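Local coordinates for conserved hypothetical protein (Bacteroides thetaiotaomicron, PDB 2FB0) that is of unknown function but belongs to the antibiotic biosynthesis monooxygenase family of dimeric alpha-beta barrel proteins and is possibly an oxidoreductase, at residues M4-F10 and F53-W59; V11-E15 and R50-M54; A25-T29 and A40-F44. One frame throughout, in Å; residues are numbered along the deposited sequence.

Interaction 1: residues M4-F10 and F53-W59; sequences MIRLNVF and FMICETW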
# COMPACT_ATOMS: atom_id res chain seq x y z
N MSE A 4 11.58 6.93 -11.18
CA MSE A 4 10.92 5.70 -10.73
C MSE A 4 9.40 5.92 -10.68
O MSE A 4 8.93 7.06 -10.57
CB MSE A 4 11.43 5.24 -9.37
CG MSE A 4 12.80 4.55 -9.40
SE MSE A 4 13.28 4.04 -7.62
CE MSE A 4 13.58 5.79 -6.90
N ILE A 5 8.66 4.83 -10.78
CA ILE A 5 7.20 4.90 -10.77
C ILE A 5 6.67 4.04 -9.63
O ILE A 5 7.06 2.88 -9.48
CB ILE A 5 6.59 4.42 -12.11
CG1 ILE A 5 6.94 5.40 -13.24
CG2 ILE A 5 5.07 4.24 -12.01
CD1 ILE A 5 6.63 4.88 -14.63
N ARG A 6 5.79 4.63 -8.83
CA ARG A 6 5.09 3.91 -7.77
C ARG A 6 3.66 3.62 -8.23
O ARG A 6 2.94 4.52 -8.64
CB ARG A 6 5.09 4.74 -6.47
CG ARG A 6 4.13 4.24 -5.36
CD ARG A 6 4.45 2.81 -4.87
NE ARG A 6 5.88 2.60 -4.64
CZ ARG A 6 6.54 3.04 -3.57
NH1 ARG A 6 5.89 3.68 -2.60
NH2 ARG A 6 7.85 2.81 -3.45
N LEU A 7 3.26 2.35 -8.15
CA LEU A 7 1.85 1.98 -8.35
C LEU A 7 1.23 1.52 -7.04
O LEU A 7 1.85 0.78 -6.28
CB LEU A 7 1.68 0.87 -9.41
CG LEU A 7 2.30 1.05 -10.81
CD1 LEU A 7 1.87 -0.10 -11.70
CD2 LEU A 7 1.86 2.35 -11.42
N ASN A 8 0.02 2.01 -6.79
CA ASN A 8 -0.86 1.48 -5.76
C ASN A 8 -2.10 0.93 -6.46
O ASN A 8 -2.89 1.68 -7.03
CB ASN A 8 -1.29 2.57 -4.77
CG ASN A 8 -0.12 3.14 -3.92
OD1 ASN A 8 0.99 2.58 -3.88
ND2 ASN A 8 -0.38 4.24 -3.26
N VAL A 9 -2.28 -0.39 -6.39
CA VAL A 9 -3.37 -1.05 -7.10
C VAL A 9 -4.31 -1.63 -6.06
O VAL A 9 -3.97 -2.59 -5.37
CB VAL A 9 -2.85 -2.14 -8.06
CG1 VAL A 9 -4.02 -2.80 -8.82
CG2 VAL A 9 -1.84 -1.55 -9.07
N PHE A 10 -5.48 -1.01 -5.92
CA PHE A 10 -6.45 -1.41 -4.91
C PHE A 10 -7.41 -2.42 -5.50
O PHE A 10 -7.84 -2.27 -6.64
CB PHE A 10 -7.20 -0.19 -4.37
CG PHE A 10 -6.27 0.86 -3.79
CD1 PHE A 10 -5.82 0.75 -2.49
CD2 PHE A 10 -5.84 1.93 -4.57
CE1 PHE A 10 -4.95 1.70 -1.96
CE2 PHE A 10 -4.97 2.89 -4.05
CZ PHE A 10 -4.52 2.77 -2.73
N PHE A 53 -7.73 -5.53 -0.61
CA PHE A 53 -6.28 -5.69 -0.55
C PHE A 53 -5.65 -4.78 -1.60
O PHE A 53 -6.37 -4.14 -2.35
CB PHE A 53 -5.81 -7.17 -0.62
CG PHE A 53 -5.92 -7.81 -1.99
CD1 PHE A 53 -7.09 -8.48 -2.38
CD2 PHE A 53 -4.83 -7.80 -2.87
CE1 PHE A 53 -7.17 -9.12 -3.63
CE2 PHE A 53 -4.90 -8.42 -4.12
CZ PHE A 53 -6.08 -9.09 -4.50
N MSE A 54 -4.32 -4.66 -1.59
CA MSE A 54 -3.66 -3.77 -2.52
C MSE A 54 -2.34 -4.34 -2.98
O MSE A 54 -1.73 -5.18 -2.30
CB MSE A 54 -3.49 -2.35 -1.95
CG MSE A 54 -2.57 -2.24 -0.73
SE MSE A 54 -2.10 -0.36 -0.41
CE MSE A 54 -1.12 -0.17 -2.13
N ILE A 55 -1.93 -3.93 -4.16
CA ILE A 55 -0.64 -4.29 -4.71
C ILE A 55 0.17 -3.00 -4.77
O ILE A 55 -0.29 -2.00 -5.32
CB ILE A 55 -0.74 -4.94 -6.11
CG1 ILE A 55 -1.68 -6.16 -6.09
CG2 ILE A 55 0.64 -5.39 -6.59
CD1 ILE A 55 -1.97 -6.76 -7.49
N CYS A 56 1.33 -3.02 -4.13
CA CYS A 56 2.25 -1.89 -4.14
C CYS A 56 3.44 -2.26 -5.01
O CYS A 56 4.04 -3.32 -4.84
CB CYS A 56 2.72 -1.58 -2.72
SG CYS A 56 3.53 0.03 -2.61
N GLU A 57 3.79 -1.40 -5.96
CA GLU A 57 4.85 -1.70 -6.91
C GLU A 57 5.75 -0.51 -7.07
O GLU A 57 5.30 0.62 -6.98
CB GLU A 57 4.27 -2.05 -8.29
CG GLU A 57 3.08 -2.99 -8.20
CD GLU A 57 2.37 -3.20 -9.52
OE1 GLU A 57 2.99 -3.05 -10.59
OE2 GLU A 57 1.17 -3.54 -9.46
N THR A 58 7.03 -0.77 -7.32
CA THR A 58 7.94 0.28 -7.76
C THR A 58 8.67 -0.19 -9.00
O THR A 58 9.26 -1.28 -9.02
CB THR A 58 8.95 0.65 -6.66
OG1 THR A 58 8.25 0.90 -5.45
CG2 THR A 58 9.78 1.89 -7.06
N TRP A 59 8.62 0.64 -10.03
CA TRP A 59 9.22 0.35 -11.32
C TRP A 59 10.33 1.34 -11.59
O TRP A 59 10.21 2.51 -11.25
CB TRP A 59 8.16 0.36 -12.44
CG TRP A 59 7.26 -0.82 -12.26
CD1 TRP A 59 6.07 -0.86 -11.58
CD2 TRP A 59 7.54 -2.16 -12.66
NE1 TRP A 59 5.58 -2.15 -11.55
CE2 TRP A 59 6.46 -2.96 -12.21
CE3 TRP A 59 8.59 -2.77 -13.37
CZ2 TRP A 59 6.40 -4.33 -12.46
CZ3 TRP A 59 8.53 -4.13 -13.61
CH2 TRP A 59 7.45 -4.90 -13.15
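Strands 5-10 and 53-59 are the central pair of the four-stranded sheet, antiparallel at 165° with axes 4.5 Å apart. Ile5, Leu7 and Val9 form hydrogen-bonded pairs with Trp59, Glu57 and Ile55, as in Ile5 N to Trp59 O at 2.8 Å and Ile55 N to Val9 O at 2.7 Å. On the face of these six residues, Leu7 CD1 fits beside the Glu57 carboxylate (3.3 Å to Glu57 OE1) and near the Trp59 ring (4.3 Å to Trp59 CD1). Trp59 NE1 donates to Glu57 OE1 at 2.9 Å, joining the two side chains of one strand against which Leu7 CD1 rests. Val9 meets Ile55 CB to CB at 4.0 Å, and Val9 CG2 lies 3.6 Å from Glu57 OE2. On the other face, Arg6 curls over its neighbours, NH2 to Thr58 OG1 at 2.8 Å and CD to Cys56 SG at 3.7 Å, while the selenium of selenomethionine Met54 fills the space beside Phe10, a Met-aromatic contact with SE 3.8 Å from Phe10 CE1. The second subunit covers this face: its Glu90 salt-bridges Arg6 and its Asn8 hydrogen-bonds Asn8. Helix 62-68 packs on Ile5, Leu7 and Trp59, while strands 86-93 and 38-46 flank the pair.

Interaction 2: residues V11-E15 and R50-M54; sequences VRVNE and RDVFM
The chain directions of 11-15 and 50-53 lie 151° apart, antiparallel. Val11 faces Phe53 as a hydrogen-bonded pair (CA-CA 5.3 Å), Arg12 faces Val52 as a non-hydrogen-bonded pair (CA-CA 4.8 Å), and Val13 lies across from Asp51 (CA-CA 5.0 Å). Val11, Arg12, Val13 (phi/psi -143/140), Val52 and Phe53 are extended, whereas Arg50 (-52/-32) and Asp51 (-92/4) bend the second segment as it leads into its strand. The backbone bonds are Val11 N to Phe53 O at 2.8 Å, Phe53 N to Val11 O at 3.0 Å and Val13 N to Asp51 O at 2.8 Å. Apolar contact gathers round the Phe53 ring (chi1 p, 74°): Val11 CB stands over one face in a CH-pi contact, 3.7 Å from the centroid and 14° off the normal, Val11 CG1 approaches Phe53 CE1 to 3.4 Å, and Val13 CG1 reaches the edge, 4.0 Å from Phe53 CE1. Two salt bridges follow. Arg12 (chi1 t, chi2 m) places NE 2.8 Å from OD2 of Asp51 (chi1 p); Arg50, with chi1 to chi3 all m, places NH2 2.7 Å from OE2 of Glu15 (chi1 t, chi2 p). A water lies 3.0 Å from Val13 O. Helix 18-32 covers Phe53. In this antiparallel sheet of a ferredoxin-like alpha-beta sandwich, strand pairing ends after Val13-Asp51, and the Glu15-Arg50 salt bridge joins the loops beyond.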
# COMPACT_ATOMS: atom_id res chain seq x y z
N VAL A 11 -7.68 -3.47 -4.73
CA VAL A 11 -8.51 -4.58 -5.19
C VAL A 11 -9.65 -4.80 -4.19
O VAL A 11 -9.41 -4.93 -2.97
CB VAL A 11 -7.70 -5.90 -5.36
CG1 VAL A 11 -8.59 -7.02 -5.94
CG2 VAL A 11 -6.46 -5.69 -6.25
N ARG A 12 -10.88 -4.81 -4.69
CA ARG A 12 -12.05 -5.14 -3.88
C ARG A 12 -12.52 -6.53 -4.31
O ARG A 12 -12.73 -6.79 -5.50
CB ARG A 12 -13.15 -4.08 -4.06
CG ARG A 12 -14.23 -4.09 -2.96
CD ARG A 12 -15.32 -5.13 -3.22
NE ARG A 12 -16.09 -5.46 -2.02
CZ ARG A 12 -17.00 -6.43 -1.94
NH1 ARG A 12 -17.28 -7.19 -3.01
NH2 ARG A 12 -17.64 -6.65 -0.80
N VAL A 13 -12.68 -7.42 -3.33
CA VAL A 13 -13.01 -8.83 -3.59
C VAL A 13 -13.96 -9.38 -2.51
O VAL A 13 -13.81 -9.06 -1.32
CB VAL A 13 -11.71 -9.70 -3.68
CG1 VAL A 13 -10.93 -9.71 -2.33
CG2 VAL A 13 -12.01 -11.11 -4.17
N ASN A 14 -14.93 -10.20 -2.93
CA ASN A 14 -15.86 -10.85 -2.00
C ASN A 14 -15.22 -12.01 -1.27
O ASN A 14 -14.11 -12.41 -1.60
CB ASN A 14 -17.17 -11.27 -2.71
CG ASN A 14 -16.98 -12.43 -3.70
OD1 ASN A 14 -16.10 -13.27 -3.55
ND2 ASN A 14 -17.83 -12.47 -4.71
N GLU A 15 -15.92 -12.54 -0.26
CA GLU A 15 -15.36 -13.59 0.59
C GLU A 15 -15.13 -14.91 -0.13
O GLU A 15 -14.17 -15.63 0.17
CB GLU A 15 -16.23 -13.82 1.83
CG GLU A 15 -15.56 -14.72 2.89
CD GLU A 15 -14.28 -14.10 3.48
OE1 GLU A 15 -14.28 -12.88 3.78
OE2 GLU A 15 -13.27 -14.84 3.63
N ARG A 50 -11.97 -6.62 5.30
CA ARG A 50 -11.78 -7.96 4.74
C ARG A 50 -11.80 -8.03 3.22
O ARG A 50 -11.11 -8.87 2.64
CB ARG A 50 -12.87 -8.91 5.27
CG ARG A 50 -12.52 -9.57 6.57
CD ARG A 50 -11.34 -10.50 6.42
NE ARG A 50 -11.69 -11.78 5.82
CZ ARG A 50 -10.90 -12.85 5.85
NH1 ARG A 50 -9.71 -12.77 6.46
NH2 ARG A 50 -11.27 -13.99 5.29
N ASP A 51 -12.58 -7.15 2.60
CA ASP A 51 -12.81 -7.20 1.15
C ASP A 51 -11.82 -6.36 0.35
O ASP A 51 -11.94 -6.25 -0.86
CB ASP A 51 -14.27 -6.80 0.82
CG ASP A 51 -14.61 -5.38 1.23
OD1 ASP A 51 -13.95 -4.81 2.13
OD2 ASP A 51 -15.56 -4.81 0.66
N VAL A 52 -10.83 -5.77 1.04
CA VAL A 52 -9.87 -4.90 0.37
C VAL A 52 -8.44 -5.43 0.51
O VAL A 52 -8.01 -5.78 1.61
CB VAL A 52 -9.93 -3.42 0.87
CG1 VAL A 52 -8.89 -2.56 0.15
CG2 VAL A 52 -11.33 -2.82 0.67
N PHE A 53 -7.73 -5.53 -0.61
CA PHE A 53 -6.28 -5.69 -0.55
C PHE A 53 -5.65 -4.78 -1.60
O PHE A 53 -6.37 -4.14 -2.35
CB PHE A 53 -5.81 -7.17 -0.62
CG PHE A 53 -5.92 -7.81 -1.99
CD1 PHE A 53 -7.09 -8.48 -2.38
CD2 PHE A 53 -4.83 -7.80 -2.87
CE1 PHE A 53 -7.17 -9.12 -3.63
CE2 PHE A 53 -4.90 -8.42 -4.12
CZ PHE A 53 -6.08 -9.09 -4.50
N MSE A 54 -4.32 -4.66 -1.59
CA MSE A 54 -3.66 -3.77 -2.52
C MSE A 54 -2.34 -4.34 -2.98
O MSE A 54 -1.73 -5.18 -2.30
CB MSE A 54 -3.49 -2.35 -1.95
CG MSE A 54 -2.57 -2.24 -0.73
SE MSE A 54 -2.10 -0.36 -0.41
CE MSE A 54 -1.12 -0.17 -2.13
O HOH W 1 -13.83 -10.41 1.34

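Interaction 3: residues A25-T29 and A40-F44; sequences AKELT and AYDTF. With ACT (acetate ion), chain B.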
# COMPACT_ATOMS: atom_id res chain seq x y z
N ALA A 25 -2.36 -12.70 -6.88
CA ALA A 25 -1.50 -11.53 -6.67
C ALA A 25 -0.13 -11.95 -6.13
O ALA A 25 0.89 -11.45 -6.59
CB ALA A 25 -2.17 -10.53 -5.76
N LYS A 26 -0.12 -12.87 -5.18
CA LYS A 26 1.12 -13.45 -4.67
C LYS A 26 1.96 -14.13 -5.74
O LYS A 26 3.18 -13.97 -5.76
CB LYS A 26 0.83 -14.42 -3.52
CG LYS A 26 0.50 -13.71 -2.21
CD LYS A 26 -0.09 -14.68 -1.19
CE LYS A 26 0.92 -15.71 -0.72
NZ LYS A 26 0.25 -16.60 0.29
N GLU A 27 1.30 -14.86 -6.64
CA GLU A 27 1.98 -15.50 -7.76
C GLU A 27 2.54 -14.46 -8.72
O GLU A 27 3.67 -14.58 -9.19
CB GLU A 27 1.04 -16.48 -8.48
CG GLU A 27 0.36 -17.44 -7.52
CD GLU A 27 -0.38 -18.57 -8.20
OE1 GLU A 27 -1.47 -18.33 -8.75
OE2 GLU A 27 0.13 -19.71 -8.17
N LEU A 28 1.76 -13.41 -8.99
CA LEU A 28 2.19 -12.31 -9.85
C LEU A 28 3.36 -11.54 -9.19
O LEU A 28 4.27 -11.07 -9.87
CB LEU A 28 1.01 -11.36 -10.16
CG LEU A 28 1.29 -10.15 -11.08
CD1 LEU A 28 1.92 -10.57 -12.42
CD2 LEU A 28 0.03 -9.31 -11.30
N THR A 29 3.33 -11.43 -7.86
CA THR A 29 4.41 -10.80 -7.09
C THR A 29 5.74 -11.55 -7.31
O THR A 29 6.73 -10.94 -7.67
CB THR A 29 4.04 -10.72 -5.58
OG1 THR A 29 2.90 -9.87 -5.40
CG2 THR A 29 5.23 -10.19 -4.74
N ALA A 40 10.38 -3.02 -6.64
CA ALA A 40 9.63 -3.59 -5.52
C ALA A 40 8.24 -4.02 -5.98
O ALA A 40 7.68 -3.45 -6.91
CB ALA A 40 9.52 -2.58 -4.37
N TYR A 41 7.69 -5.02 -5.30
CA TYR A 41 6.38 -5.52 -5.65
C TYR A 41 5.93 -6.40 -4.51
O TYR A 41 6.65 -7.31 -4.12
CB TYR A 41 6.47 -6.33 -6.96
CG TYR A 41 5.17 -6.51 -7.71
CD1 TYR A 41 5.00 -5.97 -8.98
CD2 TYR A 41 4.11 -7.23 -7.15
CE1 TYR A 41 3.80 -6.15 -9.70
CE2 TYR A 41 2.91 -7.41 -7.85
CZ TYR A 41 2.76 -6.88 -9.12
OH TYR A 41 1.57 -7.05 -9.79
N ASP A 42 4.76 -6.12 -3.95
CA ASP A 42 4.21 -6.97 -2.90
C ASP A 42 2.69 -6.85 -2.84
O ASP A 42 2.13 -5.85 -3.27
CB ASP A 42 4.84 -6.66 -1.53
CG ASP A 42 4.71 -7.81 -0.53
OD1 ASP A 42 4.28 -8.92 -0.92
OD2 ASP A 42 5.06 -7.61 0.66
N THR A 43 2.07 -7.87 -2.27
CA THR A 43 0.63 -7.91 -2.04
C THR A 43 0.37 -7.66 -0.55
O THR A 43 1.03 -8.26 0.28
CB THR A 43 0.09 -9.30 -2.46
OG1 THR A 43 0.45 -9.51 -3.84
CG2 THR A 43 -1.42 -9.39 -2.28
N PHE A 44 -0.57 -6.76 -0.25
CA PHE A 44 -0.90 -6.37 1.11
C PHE A 44 -2.41 -6.46 1.33
O PHE A 44 -3.18 -5.89 0.55
CB PHE A 44 -0.52 -4.90 1.37
CG PHE A 44 0.95 -4.61 1.28
CD1 PHE A 44 1.74 -4.59 2.44
CD2 PHE A 44 1.54 -4.33 0.05
CE1 PHE A 44 3.11 -4.31 2.35
CE2 PHE A 44 2.91 -4.04 -0.03
CZ PHE A 44 3.69 -4.04 1.13
C ACT B . 0.70 -4.57 -12.27
O ACT B . 1.38 -5.62 -12.18
OXT ACT B . 1.17 -3.63 -12.98
CH3 ACT B . -0.61 -4.43 -11.58
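This is helix-on-sheet packing of the ferredoxin-like fold of dimeric alpha-beta barrels: helix 18-32 runs over strand 38-46, outermost within the chain, where the sheet runs on into the second subunit. The short-segment axes lie 7.6 Å apart at 166°, nearly antiparallel. Tyr41 and Thr43 point toward the helix. Thr29 is the most covered helix residue, its CG2 lying 3.3 Å from Tyr41 O. Leu28 CG lies 4.1 Å from Tyr41 CZ, and Leu28 O sits over one face of that ring; helix 72-84 backs Leu28 through His73, Tyr77 and Val78. Ala25 CB sits 3.4 Å from Thr43 OG1. Asp42 points away from the helix, and its carboxylate is held by Arg49, Ser46 and Thr48 of the second subunit. Tyr41 OH donates to the acetate O at 2.8 Å; this ion, probably from the crystallisation liquor, is also hydrogen-bonded to His68. A short chain of hydrogen bonds links helix and strand: Thr43 OG1 donates to Thr29 OG1 at 2.9 Å, and Thr29 OG1 to Ala25 O at 2.8 Å.

In the fold
From the N terminus, strand 5-12 leads into helix 18-32, which turns back through a loop to strand 38-46; interaction 3 closes this short excursion by laying the helix on the strand. The chain then passes into strand 52-59, which returns beside strand 5-12. Interaction 3 thus closes the innermost loop, interaction 2 the one around it and interaction 1 the outermost, so the three contacts nest without crossing. Interactions 1 and 2 are successive parts of one strand pairing and share Phe53 and Met54. Strand 52-59 joins them to interaction 3: Met54 N and Thr58 N approach Phe44 O and Ala40 O, and Phe53 packs against Ala25 and Thr43. All three touch the second subunit.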